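Local coordinates for protein aspartokinase (Arabidopsis thaliana, PDB 2CDQ) that phosphorylates L-aspartate with ATP, the first step of lysine, threonine, methionine and isoleucine synthesis, and binds lysine and S-adenosylmethionine as allosteric effectors, at residues A208-W220 with T227-I240. Sequence-based numbering, arbitrary orientation.
Sequences AVPIVTGFLGKGW and TLGRGGSDLTATTI. With LYS (lysine), chain D.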
loop_
_atom_site.group_PDB
_atom_site.type_symbol
_atom_site.label_atom_id
_atom_site.label_comp_id
_atom_site.label_asym_id
_atom_site.label_seq_id
_atom_site.Cartn_x
_atom_site.Cartn_y
_atom_site.Cartn_z
ATOM N N ALA A 208 14.140 49.407 0.702
ATOM C CA ALA A 208 12.693 49.419 0.511
ATOM C C ALA A 208 12.170 48.026 0.825
ATOM O O ALA A 208 12.896 47.043 0.660
ATOM C CB ALA A 208 12.346 49.808 -0.920
ATOM N N VAL A 209 10.923 47.939 1.286
ATOM C CA VAL A 209 10.301 46.643 1.593
ATOM C C VAL A 209 9.989 45.885 0.295
ATOM O O VAL A 209 9.132 46.313 -0.487
ATOM C CB VAL A 209 9.015 46.799 2.452
ATOM C CG1 VAL A 209 8.443 45.437 2.814
ATOM C CG2 VAL A 209 9.296 47.614 3.719
ATOM N N PRO A 210 10.701 44.767 0.054
ATOM C CA PRO A 210 10.489 43.973 -1.160
ATOM C C PRO A 210 9.123 43.275 -1.175
ATOM O O PRO A 210 8.720 42.667 -0.174
ATOM C CB PRO A 210 11.630 42.942 -1.116
ATOM C CG PRO A 210 12.606 43.476 -0.107
ATOM C CD PRO A 210 11.760 44.184 0.896
ATOM N N ILE A 211 8.418 43.389 -2.299
ATOM C CA ILE A 211 7.125 42.743 -2.485
ATOM C C ILE A 211 7.245 41.787 -3.666
ATOM O O ILE A 211 7.203 42.215 -4.819
ATOM C CB ILE A 211 5.993 43.780 -2.739
ATOM C CG1 ILE A 211 6.078 44.962 -1.758
ATOM C CG2 ILE A 211 4.614 43.114 -2.692
ATOM C CD1 ILE A 211 5.885 44.618 -0.279
ATOM N N VAL A 212 7.398 40.496 -3.367
ATOM C CA VAL A 212 7.703 39.482 -4.385
ATOM C C VAL A 212 6.498 38.603 -4.759
ATOM O O VAL A 212 5.746 38.147 -3.886
ATOM C CB VAL A 212 8.880 38.565 -3.944
ATOM C CG1 VAL A 212 9.499 37.869 -5.151
ATOM C CG2 VAL A 212 9.948 39.366 -3.205
ATOM N N THR A 213 6.334 38.376 -6.065
ATOM C CA THR A 213 5.348 37.437 -6.608
ATOM C C THR A 213 5.670 36.028 -6.114
ATOM O O THR A 213 6.840 35.652 -6.030
ATOM C CB THR A 213 5.384 37.418 -8.140
ATOM O OG1 THR A 213 6.682 37.003 -8.570
ATOM C CG2 THR A 213 5.074 38.792 -8.714
ATOM N N GLY A 214 4.637 35.245 -5.823
ATOM C CA GLY A 214 4.826 34.033 -5.046
ATOM C C GLY A 214 4.899 32.732 -5.815
ATOM O O GLY A 214 5.615 31.803 -5.435
ATOM N N PHE A 215 4.163 32.645 -6.903
ATOM C CA PHE A 215 3.910 31.343 -7.502
ATOM C C PHE A 215 4.851 31.107 -8.697
ATOM O O PHE A 215 4.715 30.123 -9.422
ATOM C CB PHE A 215 2.418 31.302 -7.875
ATOM C CG PHE A 215 1.886 29.950 -8.233
ATOM C CD1 PHE A 215 2.529 28.785 -7.848
ATOM C CD2 PHE A 215 0.692 29.852 -8.942
ATOM C CE1 PHE A 215 2.005 27.544 -8.195
ATOM C CE2 PHE A 215 0.160 28.626 -9.284
ATOM C CZ PHE A 215 0.813 27.469 -8.911
ATOM N N LEU A 216 5.840 31.985 -8.858
ATOM C CA LEU A 216 6.509 32.150 -10.150
ATOM C C LEU A 216 8.021 31.921 -10.195
ATOM O O LEU A 216 8.734 32.120 -9.206
ATOM C CB LEU A 216 6.188 33.531 -10.731
ATOM C CG LEU A 216 4.727 33.976 -10.755
ATOM C CD1 LEU A 216 4.632 35.386 -11.307
ATOM C CD2 LEU A 216 3.863 33.019 -11.563
ATOM N N GLY A 217 8.486 31.512 -11.375
ATOM C CA GLY A 217 9.905 31.316 -11.664
ATOM C C GLY A 217 10.197 31.461 -13.150
ATOM O O GLY A 217 9.282 31.663 -13.959
ATOM N N LYS A 218 11.478 31.367 -13.505
ATOM C CA LYS A 218 11.912 31.465 -14.900
ATOM C C LYS A 218 12.655 30.203 -15.332
ATOM O O LYS A 218 13.600 29.762 -14.659
ATOM C CB LYS A 218 12.790 32.707 -15.114
ATOM C CG LYS A 218 13.034 33.056 -16.589
ATOM C CD LYS A 218 13.655 34.442 -16.772
ATOM C CE LYS A 218 15.163 34.420 -16.562
ATOM N NZ LYS A 218 15.759 35.773 -16.739
ATOM N N GLY A 219 12.218 29.630 -16.453
ATOM C CA GLY A 219 12.838 28.431 -17.015
ATOM C C GLY A 219 14.288 28.661 -17.397
ATOM O O GLY A 219 14.642 29.739 -17.879
ATOM N N TRP A 220 15.127 27.650 -17.174
ATOM C CA TRP A 220 16.558 27.738 -17.464
ATOM C C TRP A 220 16.832 27.940 -18.959
ATOM O O TRP A 220 17.532 28.881 -19.337
ATOM C CB TRP A 220 17.295 26.507 -16.905
ATOM C CG TRP A 220 18.806 26.432 -17.147
ATOM C CD1 TRP A 220 19.502 25.343 -17.610
ATOM C CD2 TRP A 220 19.791 27.467 -16.925
ATOM N NE1 TRP A 220 20.846 25.635 -17.692
ATOM C CE2 TRP A 220 21.052 26.927 -17.282
ATOM C CE3 TRP A 220 19.729 28.797 -16.467
ATOM C CZ2 TRP A 220 22.246 27.671 -17.192
ATOM C CZ3 TRP A 220 20.922 29.539 -16.379
ATOM C CH2 TRP A 220 22.158 28.968 -16.740
ATOM N N THR A 227 5.424 28.518 -13.162
ATOM C CA THR A 227 4.822 28.385 -11.827
ATOM C C THR A 227 5.443 27.225 -11.058
ATOM O O THR A 227 5.804 26.209 -11.646
ATOM C CB THR A 227 3.286 28.217 -11.858
ATOM O OG1 THR A 227 2.937 27.054 -12.615
ATOM C CG2 THR A 227 2.626 29.431 -12.459
ATOM N N LEU A 228 5.545 27.379 -9.741
ATOM C CA LEU A 228 6.308 26.449 -8.902
ATOM C C LEU A 228 5.565 25.170 -8.488
ATOM O O LEU A 228 6.072 24.394 -7.676
ATOM C CB LEU A 228 6.858 27.181 -7.667
ATOM C CG LEU A 228 7.685 28.450 -7.924
ATOM C CD1 LEU A 228 8.024 29.159 -6.629
ATOM C CD2 LEU A 228 8.950 28.159 -8.718
ATOM N N GLY A 229 4.382 24.947 -9.064
ATOM C CA GLY A 229 3.556 23.779 -8.752
ATOM C C GLY A 229 2.973 23.880 -7.357
ATOM O O GLY A 229 2.865 24.976 -6.803
ATOM N N ARG A 230 2.593 22.740 -6.783
ATOM C CA ARG A 230 2.207 22.678 -5.373
ATOM C C ARG A 230 3.339 23.286 -4.558
ATOM O O ARG A 230 4.497 23.307 -4.999
ATOM C CB ARG A 230 1.979 21.229 -4.938
ATOM C CG ARG A 230 0.893 20.503 -5.704
ATOM C CD ARG A 230 1.090 18.989 -5.642
ATOM N NE ARG A 230 0.176 18.238 -6.513
ATOM C CZ ARG A 230 -1.113 18.518 -6.715
ATOM N NH1 ARG A 230 -1.696 19.541 -6.098
ATOM N NH2 ARG A 230 -1.832 17.759 -7.533
ATOM N N GLY A 231 3.024 23.785 -3.375
ATOM C CA GLY A 231 4.038 24.492 -2.602
ATOM C C GLY A 231 3.914 25.979 -2.847
ATOM O O GLY A 231 4.057 26.774 -1.923
ATOM N N GLY A 232 3.651 26.341 -4.101
ATOM C CA GLY A 232 3.225 27.685 -4.474
ATOM C C GLY A 232 3.976 28.810 -3.801
ATOM O O GLY A 232 5.207 28.784 -3.716
ATOM N N SER A 233 3.230 29.795 -3.313
ATOM C CA SER A 233 3.827 30.970 -2.690
ATOM C C SER A 233 4.580 30.638 -1.405
ATOM O O SER A 233 5.553 31.321 -1.067
ATOM C CB SER A 233 2.777 32.052 -2.445
ATOM O OG SER A 233 2.204 32.476 -3.666
ATOM N N ASP A 234 4.147 29.590 -0.701
ATOM C CA ASP A 234 4.854 29.130 0.498
ATOM C C ASP A 234 6.315 28.819 0.150
ATOM O O ASP A 234 7.235 29.266 0.846
ATOM C CB ASP A 234 4.178 27.896 1.127
ATOM C CG ASP A 234 2.782 28.190 1.701
ATOM O OD1 ASP A 234 2.534 29.299 2.231
ATOM O OD2 ASP A 234 1.929 27.279 1.641
ATOM N N LEU A 235 6.517 28.075 -0.940
ATOM C CA LEU A 235 7.857 27.731 -1.421
ATOM C C LEU A 235 8.721 28.970 -1.682
ATOM O O LEU A 235 9.896 29.003 -1.302
ATOM C CB LEU A 235 7.777 26.867 -2.684
ATOM C CG LEU A 235 9.098 26.354 -3.278
ATOM C CD1 LEU A 235 9.909 25.570 -2.254
ATOM C CD2 LEU A 235 8.842 25.510 -4.526
ATOM N N THR A 236 8.129 29.975 -2.323
ATOM C CA THR A 236 8.800 31.245 -2.574
ATOM C C THR A 236 9.302 31.849 -1.277
ATOM O O THR A 236 10.440 32.323 -1.214
ATOM C CB THR A 236 7.864 32.233 -3.276
ATOM O OG1 THR A 236 7.476 31.679 -4.529
ATOM C CG2 THR A 236 8.553 33.552 -3.533
ATOM N N ALA A 237 8.458 31.814 -0.246
ATOM C CA ALA A 237 8.815 32.373 1.054
ATOM C C ALA A 237 10.002 31.643 1.689
ATOM O O ALA A 237 10.939 32.285 2.154
ATOM C CB ALA A 237 7.620 32.373 1.985
ATOM N N THR A 238 9.965 30.310 1.689
ATOM C CA THR A 238 11.039 29.503 2.283
ATOM C C THR A 238 12.338 29.580 1.480
ATOM O O THR A 238 13.426 29.611 2.056
ATOM C CB THR A 238 10.638 28.032 2.438
ATOM O OG1 THR A 238 10.232 27.519 1.167
ATOM C CG2 THR A 238 9.502 27.885 3.437
ATOM N N THR A 239 12.212 29.609 0.153
ATOM C CA THR A 239 13.354 29.796 -0.735
ATOM C C THR A 239 14.097 31.085 -0.379
ATOM O O THR A 239 15.285 31.050 -0.064
ATOM C CB THR A 239 12.916 29.800 -2.214
ATOM O OG1 THR A 239 12.258 28.562 -2.511
ATOM C CG2 THR A 239 14.111 29.971 -3.149
ATOM N N ILE A 240 13.385 32.211 -0.403
ATOM C CA ILE A 240 13.942 33.503 0.013
ATOM C C ILE A 240 14.585 33.421 1.405
ATOM O O ILE A 240 15.663 33.978 1.633
ATOM C CB ILE A 240 12.874 34.622 -0.042
ATOM C CG1 ILE A 240 12.497 34.912 -1.495
ATOM C CG2 ILE A 240 13.378 35.894 0.626
ATOM C CD1 ILE A 240 11.177 35.626 -1.642
HETATM N N LYS D . -1.511 32.689 -6.053
HETATM C CA LYS D . -2.553 31.649 -5.809
HETATM C C LYS D . -3.392 31.959 -4.555
HETATM O O LYS D . -3.991 33.034 -4.463
HETATM C CB LYS D . -1.911 30.256 -5.743
HETATM C CG LYS D . -0.637 30.181 -4.899
HETATM C CD LYS D . -0.217 28.743 -4.657
HETATM C CE LYS D . -1.162 28.032 -3.696
HETATM N NZ LYS D . -0.752 26.618 -3.482
HETATM O OXT LYS D . -3.510 31.179 -3.604
HETATM O O HOH W 1 8.232 33.017 -6.675
#
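The Phe215 ring packs between Thr227 and the aliphatic chain of a bound lysine. This lysine lies in the kinase domain beside the substrate-binding Glu148, apart from the effector site around Gln354. On one face Thr227 makes a CH-pi contact, with CB 3.9 Å from the ring centroid and 8° off the normal. On the opposite face CD of the lysine sits over the centre. At the ring edge, Gly229 O approaches CE1. With CG anti to the backbone N (chi1 -167°), the ring swings back to the 227-240 segment, although its CB points away from it.

Two smaller apolar contacts add to this. Leu216 CD2 meets Thr227 CG2 at 3.9 Å, and Val212 CG2 touches Ile240 CD1 at 4.2 Å. Leu228 CD1 lies against the backbone of 214-216.

The backbones pair briefly. Leu216 and Thr227 form an antiparallel, non-hydrogen-bonded pair. Next to it, Leu228 N donates to Phe215 O at 2.9 Å, from above the carbonyl plane. The CA of Thr227 also makes a CH...O contact with that oxygen. A second such contact joins Ser233 CA to Gly214 O (3.4 Å).

One water sits at the break in strand 209-219, within hydrogen-bonding distance of Thr213 O and Leu216 O. It may tie the break to the helix through Thr236 OG1, but this link is doubtful, because that hydroxyl is modelled too close to Gly214 O.

Gly214 packs directly against the start of the helix, its CA 3.3 Å from Ser233 OG. That hydroxyl is hydrogen-bonded to Ser64, an ATP-binding residue by similarity. Gly232 CA lies 3.6 Å from CD of the lysine, which is also hydrogen-bonded to Glu148 OE1. Asp234 forms a salt bridge with Lys32, another ATP-binding residue by similarity. The glycine-rich turn and helix start, set against the broken strand, probably form one wall of the active-site pocket in the amino acid kinase fold.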